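Side-chain contacts in beta-galactosidase (Marinomonas sp. ef1, PDB 6Y2K), which hydrolyses terminal beta-galactosides as a cold-active, hexameric glycoside hydrolase of family 42: residues His298-Arg303 with Arg611-Gly616; Ala409-Leu414 with Ala599-Tyr604. All blocks are in the same frame, centred on the assembly; numbering follows the deposited sequence.

Contact 1: residues His298-Arg303 with Arg611-Gly616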
loop_
_atom_site.group_PDB
_atom_site.type_symbol
_atom_site.label_atom_id
_atom_site.label_comp_id
_atom_site.label_asym_id
_atom_site.label_seq_id
_atom_site.Cartn_x
_atom_site.Cartn_y
_atom_site.Cartn_z
ATOM N N HIS A 298 -27.963 24.018 -4.060
ATOM C CA HIS A 298 -29.406 24.068 -3.866
ATOM C C HIS A 298 -29.945 25.485 -3.626
ATOM O O HIS A 298 -31.041 25.805 -4.077
ATOM C CB HIS A 298 -29.800 23.118 -2.740
ATOM C CG HIS A 298 -29.535 21.691 -3.078
ATOM N ND1 HIS A 298 -28.394 21.033 -2.678
ATOM C CD2 HIS A 298 -30.231 20.814 -3.841
ATOM C CE1 HIS A 298 -28.407 19.802 -3.162
ATOM N NE2 HIS A 298 -29.509 19.643 -3.870
ATOM N N HIS A 299 -29.182 26.331 -2.941
ATOM C CA HIS A 299 -29.584 27.733 -2.784
ATOM C C HIS A 299 -29.787 28.372 -4.174
ATOM O O HIS A 299 -30.787 29.038 -4.415
ATOM C CB HIS A 299 -28.545 28.551 -2.027
ATOM C CG HIS A 299 -28.292 28.099 -0.625
ATOM N ND1 HIS A 299 -29.290 27.680 0.222
ATOM C CD2 HIS A 299 -27.146 28.053 0.095
ATOM C CE1 HIS A 299 -28.773 27.382 1.401
ATOM N NE2 HIS A 299 -27.469 27.592 1.349
ATOM N N ASP A 300 -28.839 28.142 -5.083
ATOM C CA ASP A 300 -28.918 28.684 -6.453
ATOM C C ASP A 300 -30.022 28.035 -7.310
ATOM O O ASP A 300 -30.742 28.734 -8.035
ATOM C CB ASP A 300 -27.550 28.586 -7.158
ATOM C CG ASP A 300 -26.484 29.507 -6.536
ATOM O OD1 ASP A 300 -26.846 30.531 -5.885
ATOM O OD2 ASP A 300 -25.274 29.195 -6.698
ATOM N N LEU A 301 -30.155 26.716 -7.232
ATOM C CA LEU A 301 -31.238 26.007 -7.929
ATOM C C LEU A 301 -32.617 26.520 -7.477
ATOM O O LEU A 301 -33.473 26.848 -8.307
ATOM C CB LEU A 301 -31.127 24.496 -7.685
ATOM C CG LEU A 301 -32.252 23.564 -8.145
ATOM C CD1 LEU A 301 -32.359 23.510 -9.660
ATOM C CD2 LEU A 301 -32.003 22.176 -7.577
ATOM N N TYR A 302 -32.812 26.615 -6.169
ATOM C CA TYR A 302 -34.121 26.996 -5.622
ATOM C C TYR A 302 -34.408 28.503 -5.684
ATOM O O TYR A 302 -35.572 28.892 -5.789
ATOM C CB TYR A 302 -34.331 26.400 -4.220
ATOM C CG TYR A 302 -34.403 24.868 -4.236
ATOM C CD1 TYR A 302 -35.210 24.197 -5.157
ATOM C CD2 TYR A 302 -33.662 24.091 -3.341
ATOM C CE1 TYR A 302 -35.269 22.805 -5.201
ATOM C CE2 TYR A 302 -33.731 22.692 -3.370
ATOM C CZ TYR A 302 -34.541 22.056 -4.301
ATOM O OH TYR A 302 -34.652 20.673 -4.368
ATOM N N ARG A 303 -33.378 29.346 -5.650
ATOM C CA ARG A 303 -33.576 30.757 -6.008
ATOM C C ARG A 303 -34.174 30.852 -7.426
ATOM O O ARG A 303 -35.075 31.650 -7.663
ATOM C CB ARG A 303 -32.286 31.577 -5.897
ATOM C CG ARG A 303 -32.505 33.078 -6.123
ATOM C CD ARG A 303 -31.267 33.926 -5.839
ATOM N NE ARG A 303 -30.212 33.654 -6.824
ATOM C CZ ARG A 303 -29.159 32.856 -6.642
ATOM N NH1 ARG A 303 -28.932 32.255 -5.473
ATOM N NH2 ARG A 303 -28.302 32.675 -7.646
ATOM N N ARG A 611 -14.772 29.359 -0.001
ATOM C CA ARG A 611 -15.776 29.762 -0.967
ATOM C C ARG A 611 -16.078 31.231 -0.742
ATOM O O ARG A 611 -15.902 31.739 0.369
ATOM C CB ARG A 611 -17.053 28.938 -0.792
ATOM C CG ARG A 611 -16.909 27.446 -1.090
ATOM C CD ARG A 611 -16.728 27.227 -2.584
ATOM N NE ARG A 611 -16.770 25.823 -2.962
ATOM C CZ ARG A 611 -15.742 24.976 -2.899
ATOM N NH1 ARG A 611 -14.549 25.353 -2.435
ATOM N NH2 ARG A 611 -15.913 23.720 -3.287
ATOM N N VAL A 612 -16.526 31.889 -1.810
ATOM C CA VAL A 612 -16.868 33.308 -1.808
ATOM C C VAL A 612 -18.129 33.514 -2.653
ATOM O O VAL A 612 -18.379 32.790 -3.627
ATOM C CB VAL A 612 -15.710 34.171 -2.362
ATOM C CG1 VAL A 612 -16.105 35.640 -2.476
ATOM C CG2 VAL A 612 -14.498 34.068 -1.464
ATOM N N ARG A 613 -18.935 34.488 -2.258
ATOM C CA ARG A 613 -20.072 34.916 -3.069
ATOM C C ARG A 613 -20.341 36.398 -2.802
ATOM O O ARG A 613 -20.059 36.888 -1.706
ATOM C CB ARG A 613 -21.319 34.063 -2.777
ATOM C CG ARG A 613 -22.357 34.161 -3.876
ATOM C CD ARG A 613 -23.534 33.207 -3.717
ATOM N NE ARG A 613 -24.265 33.146 -4.976
ATOM C CZ ARG A 613 -25.085 34.087 -5.449
ATOM N NH1 ARG A 613 -25.643 33.915 -6.647
ATOM N NH2 ARG A 613 -25.362 35.196 -4.752
ATOM N N GLU A 614 -20.856 37.097 -3.813
ATOM C CA GLU A 614 -21.164 38.526 -3.712
ATOM C C GLU A 614 -22.659 38.811 -3.766
ATOM O O GLU A 614 -23.397 38.147 -4.489
ATOM C CB GLU A 614 -20.498 39.292 -4.851
ATOM C CG GLU A 614 -18.988 39.144 -4.880
ATOM C CD GLU A 614 -18.311 40.072 -5.879
ATOM O OE1 GLU A 614 -17.066 40.141 -5.844
ATOM O OE2 GLU A 614 -19.009 40.740 -6.684
ATOM N N ARG A 615 -23.082 39.811 -2.995
ATOM C CA ARG A 615 -24.390 40.452 -3.147
ATOM C C ARG A 615 -24.174 41.961 -3.239
ATOM O O ARG A 615 -23.912 42.620 -2.229
ATOM C CB ARG A 615 -25.302 40.113 -1.970
ATOM C CG ARG A 615 -25.742 38.656 -1.966
ATOM C CD ARG A 615 -26.805 38.366 -0.918
ATOM N NE ARG A 615 -28.056 39.085 -1.180
ATOM C CZ ARG A 615 -29.098 39.142 -0.349
ATOM N NH1 ARG A 615 -29.083 38.516 0.826
ATOM N NH2 ARG A 615 -30.177 39.831 -0.705
ATOM N N GLY A 616 -24.255 42.490 -4.457
ATOM C CA GLY A 616 -23.931 43.890 -4.728
ATOM C C GLY A 616 -22.520 44.230 -4.278
ATOM O O GLY A 616 -21.551 43.648 -4.763
HETATM O O HOH W 1 -23.214 31.065 -6.426
#

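Contact 2: residues Ala409-Leu414 with Ala599-Tyr604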
loop_
_atom_site.group_PDB
_atom_site.type_symbol
_atom_site.label_atom_id
_atom_site.label_comp_id
_atom_site.label_asym_id
_atom_site.label_seq_id
_atom_site.Cartn_x
_atom_site.Cartn_y
_atom_site.Cartn_z
ATOM N N ALA A 409 -28.084 37.862 -8.027
ATOM C CA ALA A 409 -27.817 37.094 -9.242
ATOM C C ALA A 409 -26.331 37.053 -9.577
ATOM O O ALA A 409 -25.623 38.046 -9.411
ATOM C CB ALA A 409 -28.596 37.661 -10.419
ATOM N N GLY A 410 -25.869 35.894 -10.033
ATOM C CA GLY A 410 -24.545 35.760 -10.647
ATOM C C GLY A 410 -24.601 36.095 -12.127
ATOM O O GLY A 410 -25.683 36.156 -12.720
ATOM N N LYS A 411 -23.433 36.328 -12.720
ATOM C CA LYS A 411 -23.309 36.547 -14.166
ATOM C C LYS A 411 -22.970 35.269 -14.935
ATOM O O LYS A 411 -22.859 35.295 -16.168
ATOM C CB LYS A 411 -22.256 37.618 -14.443
ATOM C CG LYS A 411 -22.553 38.907 -13.708
ATOM C CD LYS A 411 -21.804 40.088 -14.290
ATOM C CE LYS A 411 -22.180 41.363 -13.547
ATOM N NZ LYS A 411 -21.808 42.558 -14.349
ATOM N N VAL A 412 -22.776 34.170 -14.201
ATOM C CA VAL A 412 -22.621 32.838 -14.775
ATOM C C VAL A 412 -23.887 32.047 -14.484
ATOM O O VAL A 412 -24.343 32.019 -13.340
ATOM C CB VAL A 412 -21.411 32.093 -14.164
ATOM C CG1 VAL A 412 -21.292 30.686 -14.737
ATOM C CG2 VAL A 412 -20.134 32.882 -14.407
ATOM N N ALA A 413 -24.441 31.413 -15.521
ATOM C CA ALA A 413 -25.614 30.553 -15.394
ATOM C C ALA A 413 -25.272 29.101 -15.733
ATOM O O ALA A 413 -24.564 28.827 -16.713
ATOM C CB ALA A 413 -26.739 31.049 -16.289
ATOM N N LEU A 414 -25.774 28.189 -14.903
ATOM C CA LEU A 414 -25.735 26.751 -15.155
ATOM C C LEU A 414 -27.181 26.303 -15.371
ATOM O O LEU A 414 -28.012 26.479 -14.490
ATOM C CB LEU A 414 -25.118 26.041 -13.951
ATOM C CG LEU A 414 -24.928 24.518 -14.028
ATOM C CD1 LEU A 414 -23.838 24.082 -13.062
ATOM C CD2 LEU A 414 -26.213 23.738 -13.749
ATOM N N ALA A 599 -15.694 35.806 -21.593
ATOM C CA ALA A 599 -16.905 36.473 -21.118
ATOM C C ALA A 599 -16.675 37.746 -20.293
ATOM O O ALA A 599 -17.642 38.356 -19.847
ATOM C CB ALA A 599 -17.741 35.484 -20.314
ATOM N N GLY A 600 -15.421 38.131 -20.058
ATOM C CA GLY A 600 -15.113 39.341 -19.303
ATOM C C GLY A 600 -15.246 39.214 -17.793
ATOM O O GLY A 600 -15.333 40.229 -17.099
ATOM N N LEU A 601 -15.247 37.977 -17.282
ATOM C CA LEU A 601 -15.377 37.716 -15.848
ATOM C C LEU A 601 -14.028 37.297 -15.265
ATOM O O LEU A 601 -13.249 36.601 -15.923
ATOM C CB LEU A 601 -16.396 36.604 -15.603
ATOM C CG LEU A 601 -17.774 36.737 -16.258
ATOM C CD1 LEU A 601 -18.637 35.519 -15.930
ATOM C CD2 LEU A 601 -18.454 38.027 -15.820
ATOM N N SER A 602 -13.756 37.710 -14.035
ATOM C CA SER A 602 -12.527 37.319 -13.359
ATOM C C SER A 602 -12.696 35.971 -12.641
ATOM O O SER A 602 -13.805 35.581 -12.270
ATOM C CB SER A 602 -12.092 38.402 -12.377
ATOM O OG SER A 602 -13.056 38.581 -11.361
ATOM N N THR A 603 -11.581 35.276 -12.453
ATOM C CA THR A 603 -11.536 34.047 -11.676
ATOM C C THR A 603 -10.334 34.069 -10.735
ATOM O O THR A 603 -9.374 34.827 -10.934
ATOM C CB THR A 603 -11.471 32.794 -12.582
ATOM O OG1 THR A 603 -10.315 32.846 -13.432
ATOM C CG2 THR A 603 -12.725 32.681 -13.431
ATOM N N TYR A 604 -10.413 33.226 -9.710
ATOM C CA TYR A 604 -9.402 33.131 -8.666
ATOM C C TYR A 604 -9.456 31.710 -8.114
ATOM O O TYR A 604 -10.512 31.283 -7.665
ATOM C CB TYR A 604 -9.702 34.148 -7.548
ATOM C CG TYR A 604 -8.595 34.289 -6.515
ATOM C CD1 TYR A 604 -8.398 33.321 -5.526
ATOM C CD2 TYR A 604 -7.740 35.400 -6.524
ATOM C CE1 TYR A 604 -7.386 33.454 -4.583
ATOM C CE2 TYR A 604 -6.726 35.538 -5.590
ATOM C CZ TYR A 604 -6.549 34.566 -4.622
ATOM O OH TYR A 604 -5.541 34.698 -3.694
#

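Contact 1: residues His298-Arg303 with Arg611-Gly616
The guanidinium of Arg613 has NH1 of Arg303 over one of its faces and a water at its edge, in plane, while the guanidinium of Arg303 takes OD1 of Asp300 at its own edge. The two arginines reach in from opposite directions with their planes 50° apart, and Arg303 NH2 comes within 3.1 Å of Arg613 NH1. Both are donors, so this is no bond; the two cations are gathered round one carboxylate. Asp300 OD1 receives Arg303 NH1 at 2.7 Å on its anti lone pair, with a fairly straight N-H...O angle of 156°, and Arg303 NH2 adds a weak second bond. A bend at chi3 (68°) turns the arginine back along its helix to reach the aspartate three residues earlier. Toward Arg613 NH1 the same oxygen lies 3.7 Å away and well out of the guanidinium plane, a long salt bridge of charge alone. A more directional link runs through the water, 2.7 Å from Arg613 NE and 2.8 Å from Asp300 OD2. This salt-bridge network joins two domains: helix 294-305 is the last helix before strand 310-315, the seventh strand of the catalytic TIM barrel, and strand 610-615 edges the small C-terminal antiparallel sheet. Residues around it complete the grip, with Tyr443 bonded to Asp300 OD2, His344 to Asp300 OD1, and the carbonyl of Ser408 to Arg613 NH2. Arg303 NH2 has a second anionic partner in Asp454, whose strand belongs to the neighbouring mixed sheet. With an alanine here in place of Arg303, Asp300 and Asp454 would probably each lose a buried cationic mate, and a gap would open over one face of Arg613. The extended chain of Arg613, from CG to NE, spans the distance between strand and helix.

Contact 2: residues Ala409-Leu414 with Ala599-Tyr604
Leu601 is the centre of this small apolar contact, its forked end meeting two consecutive residues: CD1 lies against CG2 of Val412 and CD2 against CB of Lys411. The first pair is tight, 3.4 Å between Val412 CG2 and Leu601 CD1, shorter than a usual methyl-methyl contact. The second is looser, with Lys411 CB 4.1 Å from Leu601 CD2. Leu601 points toward the strand, and its CG sits anti to its own carbonyl carbon (chi1 -51°), which carries both methyls to the beginning of strand 412-415. Val412 crosses the leucine obliquely and offers the methyl that stands beside its backbone N; CG1, the other branch, is anti to that nitrogen. In Lys411 the contact stops at the root of the side chain, because the extended remainder leads away from Leu601 and keeps the ammonium group out of this apolar patch. The strand that begins here runs between strands 453-456 and 467-470, in the parallel part of the mixed sheet of the trimerisation domain. Across from it, helix 585-598 has just ended in a Schellman motif, where Gly600 takes a positive phi of 78° and the chain turns so that Leu601, the next residue, folds back over the start of the strand. The contact packs the exit of helix 585-598 against an inner strand of the sheet, before the chain goes on to the C-terminal sheet. Val412 is buried further by Leu451, Leu467 and Met446, the last on helix 435-448, whereas Lys411 stays exposed. Just beyond Leu601 the chain meets a second subunit: Ser602 packs on Arg540 of that neighbouring subunit, Tyr604 touches its Gly539, and Thr603 O accepts a weak hydrogen bond from its Arg540.

Contact 1 is wholly buried, some 13 Å from the centre of the chain, while contact 2 lies farther out, at about 21 Å, with one exposed residue among its three. Their chemistry follows: charges, a water and a shared carboxylate bind two domains in contact 1, whereas contact 2 rests on methyl and methylene packing within the trimerisation domain and borders another subunit. The centres are about 12 Å apart, and the two meet where Arg613 NH1 packs 3.9 Å from Gly410 N. Asp454 bridges them as well, its OD1 taking both the Arg303 guanidinium of contact 1 and the backbone N of Gly410 in contact 2.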